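Local coordinates for aerobactin synthase IucA (Klebsiella pneumoniae subsp. pneumoniae, PDB 5JM8), which probably catalyses the ATP-dependent joining of citrate to acetyl-hydroxylysine in aerobactin biosynthesis, as a siderophore synthetase of the NIS family, at residues A[324-329]-A[348-353]; A[192-197]-A[299-304]; A[430-435]-A[444-449]. One frame throughout, in Å; residues are numbered along the deposited sequence.

Contacts 1 and 3 both reach ATP, and their centres lie about 11 Å apart. Contact 1 holds an arginine at the gamma-phosphate, and contact 3 holds magnesium ligands. Two probable hydrogen bonds join them. M325 N lies 3.0 Å from Y445 O, and E327 OE2 lies 2.9 Å from C448 N. Contact 2 sits on the side of contact 1 remote from the nucleotide, about 10 Å from it between centres. D328 O and L194 N, 3.0 Å apart, probably bond there. Contacts 2 and 3 are about 18 Å apart at their centres. Helix 294-306 still spans them, because R299 NH1 comes within 2.9 Å of Q449 O.

Contact 1: A[324-329]-A[348-353]. With ATP (adenosine-5'-triphosphate), chain I.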
loop_
_atom_site.group_PDB
_atom_site.type_symbol
_atom_site.label_atom_id
_atom_site.label_comp_id
_atom_site.label_asym_id
_atom_site.label_seq_id
_atom_site.Cartn_x
_atom_site.Cartn_y
_atom_site.Cartn_z
ATOM N N VAL A 324 -23.925 -13.188 2.189
ATOM C CA VAL A 324 -23.829 -13.994 3.397
ATOM C C VAL A 324 -22.445 -14.638 3.416
ATOM O O VAL A 324 -22.010 -15.204 2.413
ATOM C CB VAL A 324 -24.932 -15.079 3.458
ATOM C CG1 VAL A 324 -24.732 -15.989 4.662
ATOM C CG2 VAL A 324 -26.305 -14.436 3.513
ATOM N N MET A 325 -21.747 -14.525 4.543
ATOM C CA MET A 325 -20.472 -15.214 4.725
ATOM C C MET A 325 -20.726 -16.686 5.027
ATOM O O MET A 325 -21.033 -17.054 6.161
ATOM C CB MET A 325 -19.655 -14.577 5.850
ATOM C CG MET A 325 -18.947 -13.295 5.455
ATOM S SD MET A 325 -18.143 -12.499 6.858
ATOM C CE MET A 325 -17.141 -11.266 6.029
ATOM N N GLN A 326 -20.598 -17.520 4.000
ATOM C CA GLN A 326 -20.936 -18.933 4.108
ATOM C C GLN A 326 -19.926 -19.703 4.941
ATOM O O GLN A 326 -18.717 -19.605 4.725
ATOM C CB GLN A 326 -21.032 -19.567 2.719
ATOM C CG GLN A 326 -22.121 -18.985 1.835
ATOM C CD GLN A 326 -23.514 -19.222 2.385
ATOM O OE1 GLN A 326 -23.720 -20.084 3.240
ATOM N NE2 GLN A 326 -24.478 -18.451 1.899
ATOM N N GLU A 327 -20.443 -20.471 5.895
ATOM C CA GLU A 327 -19.629 -21.381 6.684
ATOM C C GLU A 327 -19.695 -22.770 6.053
ATOM O O GLU A 327 -20.359 -23.670 6.569
ATOM C CB GLU A 327 -20.114 -21.404 8.134
ATOM C CG GLU A 327 -20.103 -20.032 8.793
ATOM C CD GLU A 327 -20.833 -20.008 10.122
ATOM O OE1 GLU A 327 -21.081 -21.094 10.689
ATOM O OE2 GLU A 327 -21.169 -18.899 10.593
ATOM N N ASP A 328 -18.994 -22.929 4.932
ATOM C CA ASP A 328 -19.132 -24.110 4.085
ATOM C C ASP A 328 -18.096 -25.186 4.398
ATOM O O ASP A 328 -17.771 -26.012 3.544
ATOM C CB ASP A 328 -19.029 -23.711 2.607
ATOM C CG ASP A 328 -17.744 -22.965 2.285
ATOM O OD1 ASP A 328 -16.808 -22.991 3.110
ATOM O OD2 ASP A 328 -17.668 -22.353 1.198
ATOM N N GLY A 329 -17.573 -25.171 5.620
ATOM C CA GLY A 329 -16.598 -26.161 6.035
ATOM C C GLY A 329 -16.414 -26.197 7.536
ATOM O O GLY A 329 -16.513 -25.170 8.209
ATOM N N LEU A 348 -15.157 -23.054 9.246
ATOM C CA LEU A 348 -14.453 -22.120 8.379
ATOM C C LEU A 348 -15.433 -21.193 7.677
ATOM O O LEU A 348 -16.357 -21.644 7.000
ATOM C CB LEU A 348 -13.614 -22.875 7.350
ATOM C CG LEU A 348 -12.450 -23.690 7.918
ATOM C CD1 LEU A 348 -11.816 -24.517 6.818
ATOM C CD2 LEU A 348 -11.412 -22.795 8.583
ATOM N N ARG A 349 -15.209 -19.894 7.843
ATOM C CA ARG A 349 -16.103 -18.865 7.327
ATOM C C ARG A 349 -15.433 -18.102 6.186
ATOM O O ARG A 349 -14.262 -17.732 6.282
ATOM C CB ARG A 349 -16.504 -17.917 8.462
ATOM C CG ARG A 349 -17.274 -16.680 8.041
ATOM C CD ARG A 349 -17.611 -15.828 9.253
ATOM N NE ARG A 349 -18.515 -16.523 10.165
ATOM C CZ ARG A 349 -18.597 -16.292 11.471
ATOM N NH1 ARG A 349 -17.819 -15.383 12.047
ATOM N NH2 ARG A 349 -19.455 -16.982 12.209
ATOM N N GLU A 350 -16.177 -17.879 5.106
ATOM C CA GLU A 350 -15.662 -17.145 3.952
ATOM C C GLU A 350 -15.217 -15.741 4.331
ATOM O O GLU A 350 -15.990 -14.976 4.904
ATOM C CB GLU A 350 -16.719 -17.052 2.853
ATOM C CG GLU A 350 -16.941 -18.337 2.085
ATOM C CD GLU A 350 -17.960 -18.176 0.972
ATOM O OE1 GLU A 350 -18.732 -17.194 1.008
ATOM O OE2 GLU A 350 -17.984 -19.029 0.059
ATOM N N ASN A 351 -13.970 -15.410 4.009
ATOM C CA ASN A 351 -13.471 -14.059 4.213
ATOM C C ASN A 351 -13.655 -13.226 2.952
ATOM O O ASN A 351 -12.740 -13.084 2.143
ATOM C CB ASN A 351 -12.001 -14.073 4.619
ATOM C CG ASN A 351 -11.476 -12.686 4.934
ATOM O OD1 ASN A 351 -12.249 -11.770 5.218
ATOM N ND2 ASN A 351 -10.160 -12.522 4.880
ATOM N N LEU A 352 -14.849 -12.666 2.800
ATOM C CA LEU A 352 -15.193 -11.899 1.609
ATOM C C LEU A 352 -14.509 -10.528 1.594
ATOM O O LEU A 352 -14.742 -9.721 0.692
ATOM C CB LEU A 352 -16.712 -11.737 1.520
ATOM C CG LEU A 352 -17.516 -13.043 1.555
ATOM C CD1 LEU A 352 -19.006 -12.769 1.679
ATOM C CD2 LEU A 352 -17.241 -13.882 0.323
ATOM N N LEU A 353 -13.663 -10.278 2.590
ATOM C CA LEU A 353 -12.890 -9.042 2.676
ATOM C C LEU A 353 -11.407 -9.271 2.396
ATOM O O LEU A 353 -10.592 -8.360 2.562
ATOM C CB LEU A 353 -13.055 -8.416 4.061
ATOM C CG LEU A 353 -14.473 -7.985 4.427
ATOM C CD1 LEU A 353 -14.530 -7.591 5.885
ATOM C CD2 LEU A 353 -14.924 -6.838 3.543
HETATM P PG ATP I . -19.927 -15.170 15.357
HETATM O O1G ATP I . -18.422 -15.193 15.281
HETATM O O2G ATP I . -20.543 -13.919 14.778
HETATM O O3G ATP I . -20.585 -16.439 14.869
HETATM P PB ATP I . -21.331 -15.882 17.802
HETATM O O1B ATP I . -20.750 -16.100 19.177
HETATM O O2B ATP I . -21.840 -17.066 17.011
HETATM O O3B ATP I . -20.254 -15.035 16.937
HETATM P PA ATP I . -23.722 -14.824 18.973
HETATM O O1A ATP I . -23.951 -16.256 19.383
HETATM O O2A ATP I . -24.855 -14.025 18.377
HETATM O O3A ATP I . -22.507 -14.782 17.915
HETATM O "O5'" ATP I . -23.141 -13.976 20.208
HETATM C "C5'" ATP I . -22.842 -12.602 19.988
HETATM C "C4'" ATP I . -21.685 -12.127 20.856
HETATM O "O4'" ATP I . -21.495 -10.731 20.617
HETATM C "C3'" ATP I . -21.937 -12.305 22.345
HETATM O "O3'" ATP I . -20.811 -12.957 22.948
HETATM C "C2'" ATP I . -22.123 -10.906 22.901
HETATM O "O2'" ATP I . -21.438 -10.728 24.139
HETATM C "C1'" ATP I . -21.540 -9.990 21.838
HETATM N N9 ATP I . -22.365 -8.777 21.642
HETATM C C8 ATP I . -21.914 -7.524 21.815
HETATM N N7 ATP I . -22.894 -6.621 21.564
HETATM C C5 ATP I . -23.997 -7.308 21.222
HETATM C C6 ATP I . -25.380 -6.963 20.833
HETATM N N6 ATP I . -25.751 -5.663 20.770
HETATM N N1 ATP I . -26.229 -7.979 20.553
HETATM C C2 ATP I . -25.847 -9.269 20.620
HETATM N N3 ATP I . -24.603 -9.647 20.967
HETATM C C4 ATP I . -23.648 -8.733 21.275
#
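V324 brings only its backbone to the partner segment, with its carbonyl O beside CD1 of L352. M325 lies along the turn at the end of strand 345-350. Its extended chain crosses R349 obliquely, and its CG rests 3.4 Å from E350 O. The same CG packs 3.8 Å from L352 CD1. Q326 O accepts from E350 N at 3.1 Å, with the donor above the carbonyl plane. The side chains of Q326 and E350 run side by side. E327 lies alongside R349, pointing the same way, and its OE2 forms a salt bridge with R349 NH2 at 3.0 Å. The bond is nearly straight (169°). It lies in the guanidinium plane but above the carboxylate plane. OE2 is also bonded to C448 N. D328 OD2 sits 3.5 Å from E350 OE2. This like-charge pair may raise a carboxylate pKa, although D328 OD1 has a salt bridge to R201. G329 O takes the N-H of L348 at 2.7 Å. Held by E327, the R349 guanidinium turns its edge to the nucleotide. NH2 donates to ATP O3G at 2.9 Å and NH1 to O1G at 3.3 Å. This is a two-pronged arginine grip on the gamma-phosphate in the ATP site.

Contact 2: A[192-197]-A[299-304]; sequences ESLHLN and RGMRLA
M301 overlaps E192 and L194 with its terminal methyl group. The side chain bends at both chi2 (-60°) and chi3 (-58°). This curls CE back to meet the end of strand 189-193. There CE lies 3.8 Å from E192 CG and 3.9 Å from L194 CG. It also approaches the backbone N of S193 at 4.2 Å. E192 is extended, with CG anti to its backbone N (chi1 -164°). The methyl lies against CG and the carboxylate alike, and the two chains cross obliquely. M301 CE is also 3.8 Å from E192 CD and 3.9 Å from E192 OE2. The charge is met by R305, which forms a salt bridge with OE2.

L194 slides past M301 in the opposite direction. Its CD1 branch ends 3.5 Å from A304 CB, one helical turn on from M301. M301 and A304 thus form a short apolar ridge on the helix, and L194 covers it. The meeting is purely van der Waals and small, with 222 Å² buried in all.

Beyond L194 the chain reverses sharply. L196 N bonds to L194 O at a very short 2.5 Å around H195, whose phi and psi fit a classic gamma turn. The H195 ring lies with one face against L194 CB. S193 OG closes the bend with a bond of 2.8 Å to L196 O. N197 then serves as N-cap of helix 198-209, with its OD1 taking the N-H of Q200. The contact thus seats helix 294-306 against the end of strand 189-193, where this strand pairs with strand 329-334 and leads into helix 198-209.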
loop_
_atom_site.group_PDB
_atom_site.type_symbol
_atom_site.label_atom_id
_atom_site.label_comp_id
_atom_site.label_asym_id
_atom_site.label_seq_id
_atom_site.Cartn_x
_atom_site.Cartn_y
_atom_site.Cartn_z
ATOM N N GLU A 192 -16.087 -31.770 7.155
ATOM C CA GLU A 192 -16.857 -31.675 5.926
ATOM C C GLU A 192 -16.506 -30.364 5.233
ATOM O O GLU A 192 -16.135 -29.396 5.894
ATOM C CB GLU A 192 -18.352 -31.755 6.237
ATOM C CG GLU A 192 -19.238 -32.055 5.045
ATOM C CD GLU A 192 -20.708 -32.140 5.427
ATOM O OE1 GLU A 192 -21.020 -32.070 6.636
ATOM O OE2 GLU A 192 -21.550 -32.276 4.516
ATOM N N SER A 193 -16.604 -30.331 3.907
ATOM C CA SER A 193 -16.318 -29.107 3.165
ATOM C C SER A 193 -16.944 -29.115 1.774
ATOM O O SER A 193 -17.186 -30.177 1.198
ATOM C CB SER A 193 -14.807 -28.902 3.050
ATOM O OG SER A 193 -14.511 -27.699 2.367
ATOM N N LEU A 194 -17.200 -27.919 1.246
ATOM C CA LEU A 194 -17.719 -27.751 -0.110
ATOM C C LEU A 194 -16.620 -27.261 -1.047
ATOM O O LEU A 194 -15.610 -26.719 -0.595
ATOM C CB LEU A 194 -18.889 -26.764 -0.123
ATOM C CG LEU A 194 -20.170 -27.202 0.591
ATOM C CD1 LEU A 194 -21.216 -26.101 0.522
ATOM C CD2 LEU A 194 -20.717 -28.492 -0.002
ATOM N N HIS A 195 -16.820 -27.471 -2.346
ATOM C CA HIS A 195 -15.891 -27.010 -3.378
ATOM C C HIS A 195 -14.568 -27.767 -3.296
ATOM O O HIS A 195 -14.143 -28.400 -4.263
ATOM C CB HIS A 195 -15.663 -25.501 -3.254
ATOM C CG HIS A 195 -16.922 -24.723 -3.021
ATOM N ND1 HIS A 195 -17.975 -24.731 -3.911
ATOM C CD2 HIS A 195 -17.302 -23.924 -1.996
ATOM C CE1 HIS A 195 -18.947 -23.966 -3.446
ATOM N NE2 HIS A 195 -18.562 -23.464 -2.286
ATOM N N LEU A 196 -13.921 -27.685 -2.138
ATOM C CA LEU A 196 -12.784 -28.533 -1.814
ATOM C C LEU A 196 -13.232 -29.561 -0.783
ATOM O O LEU A 196 -14.093 -29.267 0.045
ATOM C CB LEU A 196 -11.622 -27.704 -1.265
ATOM C CG LEU A 196 -11.176 -26.483 -2.071
ATOM C CD1 LEU A 196 -10.189 -25.658 -1.256
ATOM C CD2 LEU A 196 -10.562 -26.917 -3.388
ATOM N N ASN A 197 -12.670 -30.766 -0.830
ATOM C CA ASN A 197 -12.940 -31.747 0.215
ATOM C C ASN A 197 -12.213 -31.323 1.488
ATOM O O ASN A 197 -11.461 -30.347 1.476
ATOM C CB ASN A 197 -12.533 -33.167 -0.222
ATOM C CG ASN A 197 -11.036 -33.317 -0.466
ATOM O OD1 ASN A 197 -10.214 -32.641 0.147
ATOM N ND2 ASN A 197 -10.681 -34.228 -1.363
ATOM N N ARG A 299 -25.717 -26.530 10.290
ATOM C CA ARG A 299 -26.564 -25.430 9.835
ATOM C C ARG A 299 -25.853 -24.580 8.796
ATOM O O ARG A 299 -26.463 -24.127 7.828
ATOM C CB ARG A 299 -26.980 -24.541 11.005
ATOM C CG ARG A 299 -27.905 -25.197 12.001
ATOM C CD ARG A 299 -28.304 -24.209 13.082
ATOM N NE ARG A 299 -29.240 -24.777 14.046
ATOM C CZ ARG A 299 -29.641 -24.153 15.149
ATOM N NH1 ARG A 299 -29.182 -22.941 15.430
ATOM N NH2 ARG A 299 -30.497 -24.739 15.975
ATOM N N GLY A 300 -24.561 -24.353 9.016
ATOM C CA GLY A 300 -23.754 -23.582 8.090
ATOM C C GLY A 300 -23.606 -24.315 6.774
ATOM O O GLY A 300 -23.714 -23.719 5.703
ATOM N N MET A 301 -23.356 -25.617 6.860
ATOM C CA MET A 301 -23.257 -26.460 5.676
ATOM C C MET A 301 -24.577 -26.449 4.918
ATOM O O MET A 301 -24.607 -26.326 3.694
ATOM C CB MET A 301 -22.890 -27.896 6.060
ATOM C CG MET A 301 -21.522 -28.057 6.705
ATOM S SD MET A 301 -20.151 -27.529 5.661
ATOM C CE MET A 301 -20.363 -28.570 4.220
ATOM N N ARG A 302 -25.667 -26.582 5.667
ATOM C CA ARG A 302 -27.011 -26.605 5.102
ATOM C C ARG A 302 -27.288 -25.347 4.289
ATOM O O ARG A 302 -27.785 -25.415 3.164
ATOM C CB ARG A 302 -28.045 -26.752 6.221
ATOM C CG ARG A 302 -29.491 -26.777 5.753
ATOM C CD ARG A 302 -30.437 -27.147 6.884
ATOM N NE ARG A 302 -30.097 -28.445 7.464
ATOM C CZ ARG A 302 -29.682 -28.640 8.714
ATOM N NH1 ARG A 302 -29.564 -27.627 9.566
ATOM N NH2 ARG A 302 -29.396 -29.869 9.122
ATOM N N LEU A 303 -26.957 -24.198 4.865
ATOM C CA LEU A 303 -27.139 -22.920 4.192
ATOM C C LEU A 303 -26.180 -22.788 3.011
ATOM O O LEU A 303 -26.522 -22.203 1.985
ATOM C CB LEU A 303 -26.934 -21.766 5.181
ATOM C CG LEU A 303 -27.174 -20.344 4.665
ATOM C CD1 LEU A 303 -28.614 -20.161 4.206
ATOM C CD2 LEU A 303 -26.821 -19.324 5.737
ATOM N N ALA A 304 -24.978 -23.338 3.161
ATOM C CA ALA A 304 -23.964 -23.252 2.115
ATOM C C ALA A 304 -24.347 -24.086 0.895
ATOM O O ALA A 304 -24.164 -23.652 -0.242
ATOM C CB ALA A 304 -22.616 -23.694 2.655
#

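Contact 3: A[430-435]-A[444-449]. With MG (magnesium ion), chain J; ATP (adenosine-5'-triphosphate), chain I.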
loop_
_atom_site.group_PDB
_atom_site.type_symbol
_atom_site.label_atom_id
_atom_site.label_comp_id
_atom_site.label_asym_id
_atom_site.label_seq_id
_atom_site.Cartn_x
_atom_site.Cartn_y
_atom_site.Cartn_z
ATOM N N ASN A 430 -24.195 -9.412 14.007
ATOM C CA ASN A 430 -24.211 -10.229 12.794
ATOM C C ASN A 430 -24.333 -9.373 11.541
ATOM O O ASN A 430 -24.233 -9.880 10.427
ATOM C CB ASN A 430 -25.360 -11.232 12.836
ATOM C CG ASN A 430 -25.164 -12.297 13.888
ATOM O OD1 ASN A 430 -24.070 -12.461 14.427
ATOM N ND2 ASN A 430 -26.224 -13.040 14.181
ATOM N N ILE A 431 -24.554 -8.077 11.737
ATOM C CA ILE A 431 -24.694 -7.141 10.631
ATOM C C ILE A 431 -23.393 -6.399 10.348
ATOM O O ILE A 431 -22.945 -5.586 11.161
ATOM C CB ILE A 431 -25.801 -6.111 10.918
ATOM C CG1 ILE A 431 -27.166 -6.793 10.899
ATOM C CG2 ILE A 431 -25.776 -4.991 9.883
ATOM C CD1 ILE A 431 -28.278 -5.974 11.530
ATOM N N LEU A 432 -22.802 -6.676 9.188
ATOM C CA LEU A 432 -21.666 -5.905 8.700
ATOM C C LEU A 432 -22.172 -4.899 7.673
ATOM O O LEU A 432 -22.726 -5.271 6.637
ATOM C CB LEU A 432 -20.600 -6.815 8.094
ATOM C CG LEU A 432 -20.107 -7.949 8.997
ATOM C CD1 LEU A 432 -19.161 -8.876 8.245
ATOM C CD2 LEU A 432 -19.429 -7.392 10.241
ATOM N N VAL A 433 -21.995 -3.619 7.981
ATOM C CA VAL A 433 -22.460 -2.549 7.108
ATOM C C VAL A 433 -21.351 -2.150 6.149
ATOM O O VAL A 433 -20.382 -1.502 6.538
ATOM C CB VAL A 433 -22.923 -1.317 7.914
ATOM C CG1 VAL A 433 -23.380 -0.200 6.986
ATOM C CG2 VAL A 433 -24.049 -1.703 8.857
ATOM N N GLN A 434 -21.499 -2.556 4.893
ATOM C CA GLN A 434 -20.541 -2.204 3.861
ATOM C C GLN A 434 -20.734 -0.749 3.472
ATOM O O GLN A 434 -21.721 -0.402 2.824
ATOM C CB GLN A 434 -20.707 -3.107 2.641
ATOM C CG GLN A 434 -19.640 -2.913 1.570
ATOM C CD GLN A 434 -19.962 -3.648 0.282
ATOM O OE1 GLN A 434 -21.120 -3.963 0.002
ATOM N NE2 GLN A 434 -18.934 -3.925 -0.510
ATOM N N MET A 435 -19.793 0.097 3.875
ATOM C CA MET A 435 -19.871 1.522 3.578
ATOM C C MET A 435 -18.859 1.945 2.523
ATOM O O MET A 435 -17.840 1.290 2.320
ATOM C CB MET A 435 -19.648 2.348 4.844
ATOM C CG MET A 435 -20.813 2.352 5.809
ATOM S SD MET A 435 -20.423 3.304 7.282
ATOM C CE MET A 435 -19.444 2.115 8.189
ATOM N N ILE A 444 -23.268 -7.362 4.584
ATOM C CA ILE A 444 -22.696 -8.696 4.703
ATOM C C ILE A 444 -23.144 -9.319 6.027
ATOM O O ILE A 444 -22.816 -8.819 7.105
ATOM C CB ILE A 444 -21.157 -8.675 4.618
ATOM C CG1 ILE A 444 -20.706 -8.010 3.312
ATOM C CG2 ILE A 444 -20.607 -10.096 4.707
ATOM C CD1 ILE A 444 -19.205 -7.835 3.189
ATOM N N TYR A 445 -23.908 -10.405 5.932
ATOM C CA TYR A 445 -24.405 -11.105 7.109
ATOM C C TYR A 445 -23.425 -12.175 7.559
ATOM O O TYR A 445 -22.815 -12.861 6.740
ATOM C CB TYR A 445 -25.771 -11.738 6.835
ATOM C CG TYR A 445 -26.280 -12.564 7.996
ATOM C CD1 TYR A 445 -27.011 -11.978 9.021
ATOM C CD2 TYR A 445 -26.018 -13.926 8.073
ATOM C CE1 TYR A 445 -27.470 -12.727 10.086
ATOM C CE2 TYR A 445 -26.473 -14.681 9.134
ATOM C CZ TYR A 445 -27.197 -14.077 10.137
ATOM O OH TYR A 445 -27.650 -14.831 11.193
ATOM N N ARG A 446 -23.306 -12.315 8.875
ATOM C CA ARG A 446 -22.381 -13.251 9.497
ATOM C C ARG A 446 -23.105 -14.083 10.553
ATOM O O ARG A 446 -24.119 -13.645 11.091
ATOM C CB ARG A 446 -21.213 -12.484 10.115
ATOM C CG ARG A 446 -20.401 -13.270 11.116
ATOM C CD ARG A 446 -19.263 -12.436 11.640
ATOM N NE ARG A 446 -19.725 -11.321 12.462
ATOM C CZ ARG A 446 -18.985 -10.253 12.740
ATOM N NH1 ARG A 446 -17.756 -10.154 12.252
ATOM N NH2 ARG A 446 -19.469 -9.280 13.497
ATOM N N ASP A 447 -22.573 -15.274 10.828
ATOM C CA ASP A 447 -23.112 -16.206 11.824
ATOM C C ASP A 447 -24.301 -16.980 11.259
ATOM O O ASP A 447 -25.453 -16.570 11.395
ATOM C CB ASP A 447 -23.519 -15.480 13.111
ATOM C CG ASP A 447 -23.721 -16.430 14.283
ATOM O OD1 ASP A 447 -23.712 -17.661 14.067
ATOM O OD2 ASP A 447 -23.897 -15.943 15.419
ATOM N N CYS A 448 -24.002 -18.117 10.643
ATOM C CA CYS A 448 -25.017 -18.954 10.021
ATOM C C CYS A 448 -25.728 -19.833 11.045
ATOM O O CYS A 448 -26.691 -20.528 10.722
ATOM C CB CYS A 448 -24.379 -19.815 8.934
ATOM S SG CYS A 448 -23.434 -18.847 7.739
ATOM N N GLN A 449 -25.247 -19.798 12.282
ATOM C CA GLN A 449 -25.905 -20.496 13.380
ATOM C C GLN A 449 -27.288 -19.897 13.634
ATOM O O GLN A 449 -28.150 -20.533 14.241
ATOM C CB GLN A 449 -25.049 -20.421 14.647
ATOM C CG GLN A 449 -25.564 -21.248 15.816
ATOM C CD GLN A 449 -24.631 -21.205 17.012
ATOM O OE1 GLN A 449 -23.528 -20.664 16.936
ATOM N NE2 GLN A 449 -25.074 -21.775 18.125
HETATM MG MG MG J . -23.144 -13.478 15.855
HETATM P PG ATP I . -19.927 -15.170 15.357
HETATM O O1G ATP I . -18.422 -15.193 15.281
HETATM O O2G ATP I . -20.543 -13.919 14.778
HETATM O O3G ATP I . -20.585 -16.439 14.869
HETATM P PB ATP I . -21.331 -15.882 17.802
HETATM O O1B ATP I . -20.750 -16.100 19.177
HETATM O O2B ATP I . -21.840 -17.066 17.011
HETATM O O3B ATP I . -20.254 -15.035 16.937
HETATM P PA ATP I . -23.722 -14.824 18.973
HETATM O O1A ATP I . -23.951 -16.256 19.383
HETATM O O2A ATP I . -24.855 -14.025 18.377
HETATM O O3A ATP I . -22.507 -14.782 17.915
HETATM O "O5'" ATP I . -23.141 -13.976 20.208
HETATM C "C5'" ATP I . -22.842 -12.602 19.988
HETATM C "C4'" ATP I . -21.685 -12.127 20.856
HETATM O "O4'" ATP I . -21.495 -10.731 20.617
HETATM C "C3'" ATP I . -21.937 -12.305 22.345
HETATM O "O3'" ATP I . -20.811 -12.957 22.948
HETATM C "C2'" ATP I . -22.123 -10.906 22.901
HETATM O "O2'" ATP I . -21.438 -10.728 24.139
HETATM C "C1'" ATP I . -21.540 -9.990 21.838
HETATM N N9 ATP I . -22.365 -8.777 21.642
HETATM C C8 ATP I . -21.914 -7.524 21.815
HETATM N N7 ATP I . -22.894 -6.621 21.564
HETATM C C5 ATP I . -23.997 -7.308 21.222
HETATM C C6 ATP I . -25.380 -6.963 20.833
HETATM N N6 ATP I . -25.751 -5.663 20.770
HETATM N N1 ATP I . -26.229 -7.979 20.553
HETATM C C2 ATP I . -25.847 -9.269 20.620
HETATM N N3 ATP I . -24.603 -9.647 20.967
HETATM C C4 ATP I . -23.648 -8.733 21.275
#
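N430 and R446 open the tightly joined, buried end of a beta hairpin made by strands 431-435 and 440-445. R446 N donates to N430 O at 3.0 Å. Next to it, L432 and I444 form a hydrogen-bonded antiparallel pair. I444 N reaches L432 O at 3.0 Å in a nearly straight bond (171°), and the return bond from L432 N lies in the carbonyl plane of I444. Their side chains share one face of the sheet, with the CB atoms of L432 and I444 4.0 Å apart. L432 also sets CD2 over one face of the R446 guanidinium, 3.8 Å from NH2. That group is held by a salt bridge to E142 and a bond to Q429 O. The grip loosens along the strand toward Q434. This residue is partly exposed, makes little contact with 444-449, and packs on L436 of a third subunit.

The tight end, at N430, also carries the metal. N430 OD1 binds magnesium at 2.0 Å, and ATP O3A is 2.5 Å from the ion. Q429 OE1 supplies another ligand. D447, the remaining residue of the metal site, places OD2 2.6 Å from magnesium. The same OD2 is 2.8 Å from ATP O2B. D447 OD1 accepts from Q449 N in an Asx turn and forms a salt bridge with K278, while OD2 faces the ion, so both carboxylate oxygens have partners. Magnesium and K278 would favour its charged form and would offset repulsion from the phosphates. The hairpin end thus appears to hold metal and triphosphate in one fixed arrangement.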